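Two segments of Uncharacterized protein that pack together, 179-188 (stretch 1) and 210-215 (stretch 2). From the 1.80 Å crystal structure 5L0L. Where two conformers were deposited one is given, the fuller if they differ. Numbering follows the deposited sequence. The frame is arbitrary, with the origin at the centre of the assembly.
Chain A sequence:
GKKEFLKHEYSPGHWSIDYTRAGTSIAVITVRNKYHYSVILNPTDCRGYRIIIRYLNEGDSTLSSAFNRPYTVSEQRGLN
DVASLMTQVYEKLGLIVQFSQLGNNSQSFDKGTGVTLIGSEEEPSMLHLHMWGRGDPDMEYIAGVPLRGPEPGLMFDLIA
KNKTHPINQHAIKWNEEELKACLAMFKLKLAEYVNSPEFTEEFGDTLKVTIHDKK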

# COMPACT_ATOMS: atom_id res chain seq x y z
N LEU A 179 -1.63 -4.71 24.50
CA LEU A 179 -2.10 -3.53 23.75
C LEU A 179 -1.48 -2.26 24.35
O LEU A 179 -0.93 -1.42 23.63
CB LEU A 179 -3.61 -3.43 23.75
CG LEU A 179 -4.23 -2.16 23.13
CD1 LEU A 179 -3.79 -1.99 21.68
CD2 LEU A 179 -5.74 -2.26 23.29
N LYS A 180 -1.56 -2.15 25.66
CA LYS A 180 -0.98 -0.98 26.34
C LYS A 180 0.54 -0.85 26.07
O LYS A 180 1.03 0.24 25.81
CB LYS A 180 -1.27 -1.03 27.84
CG LYS A 180 -2.71 -0.74 28.17
CD LYS A 180 -2.84 -0.63 29.71
CE LYS A 180 -3.94 -1.41 30.36
NZ LYS A 180 -5.09 -0.56 30.77
N ALA A 181 1.26 -1.97 26.14
CA ALA A 181 2.72 -1.97 25.89
C ALA A 181 3.03 -1.55 24.44
O ALA A 181 3.92 -0.77 24.19
CB ALA A 181 3.30 -3.34 26.18
N CYS A 182 2.32 -2.15 23.50
CA CYS A 182 2.55 -1.89 22.07
C CYS A 182 2.30 -0.42 21.74
O CYS A 182 3.10 0.25 21.08
CB CYS A 182 1.63 -2.75 21.24
SG CYS A 182 2.08 -2.81 19.51
N LEU A 183 1.18 0.09 22.26
CA LEU A 183 0.76 1.50 22.10
C LEU A 183 1.82 2.45 22.62
O LEU A 183 2.26 3.36 21.91
CB LEU A 183 -0.53 1.77 22.88
CG LEU A 183 -1.90 1.42 22.31
CD1 LEU A 183 -3.00 1.62 23.33
CD2 LEU A 183 -2.23 2.27 21.09
N ALA A 184 2.26 2.22 23.85
CA ALA A 184 3.29 3.07 24.46
C ALA A 184 4.56 3.10 23.60
O ALA A 184 5.16 4.17 23.42
CB ALA A 184 3.59 2.59 25.88
N MSE A 185 4.98 1.95 23.06
CA MSE A 185 6.21 1.91 22.27
C MSE A 185 6.03 2.57 20.92
O MSE A 185 6.95 3.24 20.45
CB MSE A 185 6.75 0.49 22.15
CG MSE A 185 8.15 0.41 21.57
SE MSE A 185 9.48 1.39 22.64
CE MSE A 185 9.79 0.17 24.04
N PHE A 186 4.87 2.37 20.27
CA PHE A 186 4.61 3.08 19.01
C PHE A 186 4.65 4.60 19.22
O PHE A 186 5.28 5.31 18.43
CB PHE A 186 3.30 2.66 18.36
CG PHE A 186 3.45 1.53 17.37
CD1 PHE A 186 3.73 0.25 17.81
CD2 PHE A 186 3.34 1.75 16.01
CE1 PHE A 186 3.89 -0.80 16.91
CE2 PHE A 186 3.48 0.69 15.10
CZ PHE A 186 3.75 -0.59 15.56
N LYS A 187 4.02 5.07 20.30
CA LYS A 187 4.05 6.52 20.60
C LYS A 187 5.47 7.04 20.82
O LYS A 187 5.85 8.05 20.26
CB LYS A 187 3.19 6.83 21.82
CG LYS A 187 1.71 6.71 21.59
CD LYS A 187 0.94 6.90 22.86
CE LYS A 187 -0.55 6.67 22.68
NZ LYS A 187 -1.30 6.80 23.96
N LEU A 188 6.26 6.31 21.60
CA LEU A 188 7.62 6.71 21.87
C LEU A 188 8.49 6.71 20.62
O LEU A 188 9.22 7.69 20.37
CB LEU A 188 8.24 5.85 22.97
CG LEU A 188 9.69 6.22 23.34
CD1 LEU A 188 9.78 7.66 23.80
CD2 LEU A 188 10.22 5.27 24.40
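Stretch 2 (210-215) TIHDKK

Stretch 2, the last six residues of the chain, ends a strand at Thr 210 and Ile 211 and then runs on as an extended segment, with phi between -56° and -77° and psi between 119° and 140° from Ile 211 to Lys 214. It passes along one side of the helix of stretch 1, and its contacts run against the helix direction: Ile 211 meets Lys 187, whereas Lys 214, further along, reaches back to Leu 183 and Lys 180. The backbones come closest at Lys 187 and Ile 211, whose CA atoms are 6.5 Å apart.

Lys 187 covers the most surface. Its side chain, m at chi1 and t thereafter, is stretched out so that its aliphatic part lies against Ile 211, with CD 3.7 Å from CG2 of Ile 211, while its amino group reaches the backbone beyond. There NZ of Lys 187 donates a hydrogen bond to O of His 212 (2.9 Å), the one direct hydrogen bond between the stretches. Water 1 adds a weak bridge, accepting from NZ of Lys 187 (3.4 Å) and from N of Lys 214 (3.5 Å).

Lys 214 also points its CA-to-CB bond toward the helix. Its CG lies 4.0 Å from NZ of Lys 187, its NZ 3.8 Å from CD1 of Leu 183, and its CE 4.1 Å from CG of Lys 180.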

# COMPACT_ATOMS: atom_id res chain seq x y z
N THR A 210 0.64 14.99 16.46
CA THR A 210 0.21 15.12 17.85
C THR A 210 -0.07 13.71 18.43
O THR A 210 -1.07 13.06 18.05
CB THR A 210 -1.05 15.99 17.97
OG1 THR A 210 -0.80 17.26 17.38
CG2 THR A 210 -1.44 16.21 19.44
N ILE A 211 0.76 13.27 19.37
CA ILE A 211 0.59 11.98 20.03
C ILE A 211 -0.68 12.04 20.87
O ILE A 211 -0.93 13.04 21.52
CB ILE A 211 1.76 11.66 20.98
CG1 ILE A 211 3.09 11.57 20.23
CG2 ILE A 211 1.48 10.38 21.79
CD1 ILE A 211 3.20 10.49 19.19
N HIS A 212 -1.48 10.98 20.84
CA HIS A 212 -2.71 10.90 21.62
C HIS A 212 -2.40 10.59 23.09
O HIS A 212 -1.83 9.55 23.37
CB HIS A 212 -3.61 9.80 21.08
CG HIS A 212 -4.89 9.63 21.84
ND1 HIS A 212 -6.01 10.39 21.59
CD2 HIS A 212 -5.24 8.77 22.82
CE1 HIS A 212 -7.00 10.02 22.38
NE2 HIS A 212 -6.55 9.04 23.15
N ASP A 213 -2.76 11.47 24.02
CA ASP A 213 -2.64 11.16 25.45
C ASP A 213 -3.76 10.20 25.88
O ASP A 213 -4.93 10.47 25.61
CB ASP A 213 -2.70 12.43 26.31
CG ASP A 213 -1.50 13.33 26.10
OD1 ASP A 213 -0.48 12.88 25.53
OD2 ASP A 213 -1.55 14.52 26.51
N LYS A 214 -3.39 9.09 26.50
CA LYS A 214 -4.38 8.14 27.06
C LYS A 214 -5.35 8.83 28.04
O LYS A 214 -4.94 9.69 28.83
CB LYS A 214 -3.69 6.97 27.77
CG LYS A 214 -3.61 5.69 26.97
CD LYS A 214 -3.34 4.50 27.89
CE LYS A 214 -3.26 3.18 27.12
NZ LYS A 214 -4.57 2.80 26.54
N LYS A 215 -6.63 8.45 27.97
CA LYS A 215 -7.70 9.07 28.76
C LYS A 215 -8.27 8.05 29.75
O LYS A 215 -8.43 8.34 30.93
CB LYS A 215 -8.79 9.61 27.85
O HOH W 1 0.04 8.54 26.59